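Local coordinates for agglutinin (PDB 4G9M), which probably binds carbohydrates as a fungal lectin of the ricin-type beta-trefoil family and assembles as a domain-swapped dimer, at residues V69-V81 and N120-T132. Numbering follows the deposited sequence.
Sequences VGTASNIQNSVNV and NETPVIYYNNNAT
Tyr126 sets CG anti to its own carbonyl carbon (chi1 -69°), which carries the ring between Ile75 and Val81, with its hydroxyl at Gly70. Val81 places CG2 in the same sense, anti to its carbonyl carbon and beside its backbone N, and this methyl lies over one ring face, 3.7 Å from the Tyr126 centroid. Ile75 CD1 covers the opposite face, 4.2 Å from that centroid. Both are CH-pi contacts, and both methyls are displaced toward the ring rim. Ile75 CG2 also packs on Tyr126 CG. At the far end of the ring, Tyr126 OH donates to Gly70 O over 2.7 Å. The carbonyl oxygen lies at the ring edge, but the hydroxyl approaches from above the carbonyl plane. The backbone of Tyr126 is held too: its N donates to Val79 O at 2.9 Å (N-H...O 164°), and its O accepts from Ser78 N in the type II turn 76-79. Val81 N donates to Val124 O. From within the same turn, Asn77 OD1 accepts from Asn128 N at 2.8 Å, nearly in line with its own C=O. Ser78 OG meets the Tyr127 ring at its edge, 3.7 Å from CE1. The contact thus joins strands 68-71 and 81-84 and the loop between them to strand 122-128 within the beta-trefoil. Two methyls and bonds at both ends should limit the tilt and depth of the buried ring, and its hydroxyl is satisfied by a main-chain carbonyl.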
loop_
_atom_site.group_PDB
_atom_site.type_symbol
_atom_site.label_atom_id
_atom_site.label_comp_id
_atom_site.label_asym_id
_atom_site.label_seq_id
_atom_site.Cartn_x
_atom_site.Cartn_y
_atom_site.Cartn_z
ATOM N N VAL B 69 -15.097 -6.103 -7.510
ATOM C CA VAL B 69 -15.428 -4.972 -6.640
ATOM C C VAL B 69 -15.615 -3.746 -7.511
ATOM O O VAL B 69 -14.697 -3.329 -8.219
ATOM C CB VAL B 69 -14.317 -4.701 -5.616
ATOM C CG1 VAL B 69 -14.476 -3.304 -4.969
ATOM C CG2 VAL B 69 -14.320 -5.807 -4.566
ATOM N N GLY B 70 -16.813 -3.178 -7.455
ATOM C CA GLY B 70 -17.152 -2.047 -8.290
ATOM C C GLY B 70 -18.036 -1.087 -7.537
ATOM O O GLY B 70 -18.012 -1.026 -6.299
ATOM N N THR B 71 -18.823 -0.322 -8.280
ATOM C CA THR B 71 -19.648 0.709 -7.659
ATOM C C THR B 71 -21.057 0.775 -8.251
ATOM O O THR B 71 -21.272 0.468 -9.421
ATOM C CB THR B 71 -18.956 2.090 -7.734
ATOM O OG1 THR B 71 -19.728 3.075 -7.026
ATOM C CG2 THR B 71 -18.776 2.514 -9.179
ATOM N N ALA B 72 -22.004 1.163 -7.403
ATOM C CA ALA B 72 -23.403 1.373 -7.777
ATOM C C ALA B 72 -23.634 2.628 -8.612
ATOM O O ALA B 72 -24.585 2.685 -9.390
ATOM C CB ALA B 72 -24.245 1.461 -6.518
ATOM N N SER B 73 -22.807 3.650 -8.403
ATOM C CA SER B 73 -23.014 4.952 -9.043
ATOM C C SER B 73 -21.711 5.723 -8.958
ATOM O O SER B 73 -20.731 5.196 -8.432
ATOM C CB SER B 73 -24.173 5.727 -8.384
ATOM O OG SER B 73 -23.907 6.085 -7.047
ATOM N N ASN B 74 -21.691 6.949 -9.478
ATOM C CA ASN B 74 -20.495 7.789 -9.422
ATOM C C ASN B 74 -19.937 7.791 -8.011
ATOM O O ASN B 74 -20.670 8.045 -7.058
ATOM C CB ASN B 74 -20.802 9.222 -9.850
ATOM C CG ASN B 74 -21.369 9.311 -11.245
ATOM O OD1 ASN B 74 -22.482 9.807 -11.446
ATOM N ND2 ASN B 74 -20.611 8.839 -12.221
ATOM N N ILE B 75 -18.654 7.477 -7.874
ATOM C CA ILE B 75 -18.072 7.314 -6.547
ATOM C C ILE B 75 -18.095 8.635 -5.769
ATOM O O ILE B 75 -17.552 9.650 -6.224
ATOM C CB ILE B 75 -16.647 6.710 -6.616
ATOM C CG1 ILE B 75 -16.708 5.281 -7.158
ATOM C CG2 ILE B 75 -15.987 6.741 -5.253
ATOM C CD1 ILE B 75 -15.323 4.635 -7.393
ATOM N N GLN B 76 -18.771 8.605 -4.617
ATOM C CA GLN B 76 -18.921 9.739 -3.697
ATOM C C GLN B 76 -19.150 9.106 -2.347
ATOM O O GLN B 76 -19.296 7.881 -2.265
ATOM C CB GLN B 76 -20.170 10.561 -4.007
ATOM C CG GLN B 76 -20.209 11.223 -5.339
ATOM C CD GLN B 76 -21.441 12.079 -5.479
ATOM O OE1 GLN B 76 -22.156 12.324 -4.497
ATOM N NE2 GLN B 76 -21.703 12.546 -6.693
ATOM N N ASN B 77 -19.243 9.922 -1.298
ATOM C CA ASN B 77 -19.488 9.375 0.027
ATOM C C ASN B 77 -20.785 8.572 0.116
ATOM O O ASN B 77 -21.823 8.998 -0.400
ATOM C CB ASN B 77 -19.479 10.471 1.081
ATOM C CG ASN B 77 -18.078 10.874 1.493
ATOM O OD1 ASN B 77 -17.210 10.031 1.677
ATOM N ND2 ASN B 77 -17.857 12.167 1.647
ATOM N N SER B 78 -20.681 7.400 0.739
ATOM C CA SER B 78 -21.811 6.488 1.003
ATOM C C SER B 78 -22.387 5.736 -0.208
ATOM O O SER B 78 -23.383 5.022 -0.079
ATOM C CB SER B 78 -22.920 7.195 1.794
ATOM O OG SER B 78 -22.387 7.817 2.953
ATOM N N VAL B 79 -21.759 5.872 -1.372
ATOM C CA VAL B 79 -22.146 5.077 -2.525
ATOM C C VAL B 79 -21.813 3.608 -2.259
ATOM O O VAL B 79 -20.744 3.299 -1.744
ATOM C CB VAL B 79 -21.459 5.587 -3.830
ATOM C CG1 VAL B 79 -21.652 4.615 -4.982
ATOM C CG2 VAL B 79 -22.013 6.970 -4.217
ATOM N N ASN B 80 -22.738 2.709 -2.583
ATOM C CA ASN B 80 -22.531 1.284 -2.359
ATOM C C ASN B 80 -21.377 0.670 -3.149
ATOM O O ASN B 80 -21.232 0.890 -4.354
ATOM C CB ASN B 80 -23.811 0.495 -2.665
ATOM C CG ASN B 80 -24.882 0.676 -1.608
ATOM O OD1 ASN B 80 -25.056 -0.173 -0.735
ATOM N ND2 ASN B 80 -25.611 1.782 -1.686
ATOM N N VAL B 81 -20.572 -0.128 -2.458
ATOM C CA VAL B 81 -19.644 -1.033 -3.118
ATOM C C VAL B 81 -20.438 -2.273 -3.526
ATOM O O VAL B 81 -21.170 -2.837 -2.719
ATOM C CB VAL B 81 -18.493 -1.418 -2.181
ATOM C CG1 VAL B 81 -17.550 -2.386 -2.859
ATOM C CG2 VAL B 81 -17.750 -0.154 -1.744
ATOM N N ASN B 120 -24.230 -8.763 10.547
ATOM C CA ASN B 120 -24.215 -9.343 9.206
ATOM C C ASN B 120 -25.022 -8.430 8.291
ATOM O O ASN B 120 -26.033 -7.878 8.714
ATOM C CB ASN B 120 -24.834 -10.756 9.186
ATOM C CG ASN B 120 -23.916 -11.827 9.778
ATOM O OD1 ASN B 120 -22.699 -11.650 9.875
ATOM N ND2 ASN B 120 -24.504 -12.957 10.159
ATOM N N GLU B 121 -24.562 -8.275 7.050
ATOM C CA GLU B 121 -25.231 -7.468 6.009
ATOM C C GLU B 121 -25.035 -5.962 6.141
ATOM O O GLU B 121 -25.687 -5.171 5.443
ATOM C CB GLU B 121 -26.716 -7.843 5.825
ATOM C CG GLU B 121 -26.910 -9.313 5.454
ATOM C CD GLU B 121 -28.345 -9.663 5.099
ATOM O OE1 GLU B 121 -29.217 -8.775 5.158
ATOM O OE2 GLU B 121 -28.596 -10.839 4.753
ATOM N N THR B 122 -24.131 -5.563 7.029
ATOM C CA THR B 122 -23.745 -4.160 7.112
ATOM C C THR B 122 -23.115 -3.748 5.788
ATOM O O THR B 122 -22.190 -4.392 5.313
ATOM C CB THR B 122 -22.731 -3.904 8.234
ATOM O OG1 THR B 122 -23.335 -4.185 9.502
ATOM C CG2 THR B 122 -22.267 -2.448 8.211
ATOM N N PRO B 123 -23.614 -2.661 5.186
ATOM C CA PRO B 123 -23.116 -2.257 3.871
ATOM C C PRO B 123 -21.646 -1.862 3.885
ATOM O O PRO B 123 -21.159 -1.340 4.889
ATOM C CB PRO B 123 -23.986 -1.038 3.527
ATOM C CG PRO B 123 -25.218 -1.216 4.361
ATOM C CD PRO B 123 -24.741 -1.825 5.634
ATOM N N VAL B 124 -20.957 -2.160 2.789
ATOM C CA VAL B 124 -19.634 -1.614 2.530
ATOM C C VAL B 124 -19.852 -0.498 1.527
ATOM O O VAL B 124 -20.587 -0.672 0.551
ATOM C CB VAL B 124 -18.700 -2.686 1.978
ATOM C CG1 VAL B 124 -17.385 -2.066 1.538
ATOM C CG2 VAL B 124 -18.477 -3.735 3.035
ATOM N N ILE B 125 -19.240 0.653 1.785
ATOM C CA ILE B 125 -19.526 1.846 0.995
ATOM C C ILE B 125 -18.205 2.515 0.631
ATOM O O ILE B 125 -17.184 2.248 1.263
ATOM C CB ILE B 125 -20.382 2.856 1.794
ATOM C CG1 ILE B 125 -19.739 3.167 3.155
ATOM C CG2 ILE B 125 -21.809 2.327 2.001
ATOM C CD1 ILE B 125 -20.405 4.334 3.918
ATOM N N TYR B 126 -18.216 3.367 -0.393
ATOM C CA TYR B 126 -17.074 4.267 -0.622
ATOM C C TYR B 126 -17.204 5.396 0.368
ATOM O O TYR B 126 -18.314 5.893 0.598
ATOM C CB TYR B 126 -17.047 4.808 -2.068
ATOM C CG TYR B 126 -16.726 3.698 -3.035
ATOM C CD1 TYR B 126 -15.424 3.277 -3.221
ATOM C CD2 TYR B 126 -17.733 3.020 -3.700
ATOM C CE1 TYR B 126 -15.127 2.205 -4.070
ATOM C CE2 TYR B 126 -17.437 1.944 -4.557
ATOM C CZ TYR B 126 -16.148 1.550 -4.729
ATOM O OH TYR B 126 -15.856 0.474 -5.562
ATOM N N TYR B 127 -16.100 5.810 0.978
ATOM C CA TYR B 127 -16.192 6.884 1.975
ATOM C C TYR B 127 -14.843 7.552 2.121
ATOM O O TYR B 127 -13.809 6.914 1.957
ATOM C CB TYR B 127 -16.614 6.311 3.322
ATOM C CG TYR B 127 -17.369 7.214 4.293
ATOM C CD1 TYR B 127 -18.624 7.757 3.975
ATOM C CD2 TYR B 127 -16.874 7.438 5.572
ATOM C CE1 TYR B 127 -19.331 8.529 4.894
ATOM C CE2 TYR B 127 -17.582 8.208 6.500
ATOM C CZ TYR B 127 -18.801 8.756 6.155
ATOM O OH TYR B 127 -19.498 9.490 7.086
ATOM N N ASN B 128 -14.856 8.834 2.451
ATOM C CA ASN B 128 -13.616 9.589 2.636
ATOM C C ASN B 128 -12.681 8.867 3.591
ATOM O O ASN B 128 -13.106 8.416 4.655
ATOM C CB ASN B 128 -13.943 10.986 3.183
ATOM C CG ASN B 128 -12.741 11.903 3.183
ATOM O OD1 ASN B 128 -12.358 12.433 2.143
ATOM N ND2 ASN B 128 -12.142 12.102 4.350
ATOM N N ASN B 129 -11.415 8.750 3.205
ATOM C CA ASN B 129 -10.447 8.027 4.011
ATOM C C ASN B 129 -10.102 8.861 5.230
ATOM O O ASN B 129 -9.430 9.888 5.131
ATOM C CB ASN B 129 -9.181 7.701 3.199
ATOM C CG ASN B 129 -8.236 6.757 3.929
ATOM O OD1 ASN B 129 -8.564 6.230 4.994
ATOM N ND2 ASN B 129 -7.051 6.526 3.345
ATOM N N ASN B 130 -10.569 8.398 6.385
ATOM C CA ASN B 130 -10.257 9.026 7.661
ATOM C C ASN B 130 -9.313 8.156 8.469
ATOM O O ASN B 130 -8.976 8.487 9.609
ATOM C CB ASN B 130 -11.537 9.232 8.449
ATOM C CG ASN B 130 -12.520 10.126 7.716
ATOM O OD1 ASN B 130 -12.127 11.159 7.174
ATOM N ND2 ASN B 130 -13.785 9.708 7.646
ATOM N N ALA B 131 -8.906 7.043 7.866
ATOM C CA ALA B 131 -8.102 6.023 8.534
ATOM C C ALA B 131 -8.670 5.607 9.887
ATOM O O ALA B 131 -7.936 5.435 10.857
ATOM C CB ALA B 131 -6.651 6.453 8.658
ATOM N N THR B 132 -9.989 5.476 9.955
ATOM C CA THR B 132 -10.617 4.781 11.066
ATOM C C THR B 132 -10.513 3.272 10.818
ATOM O O THR B 132 -10.353 2.827 9.672
ATOM C CB THR B 132 -12.089 5.226 11.266
ATOM O OG1 THR B 132 -12.792 5.152 10.019
ATOM C CG2 THR B 132 -12.155 6.665 11.766
#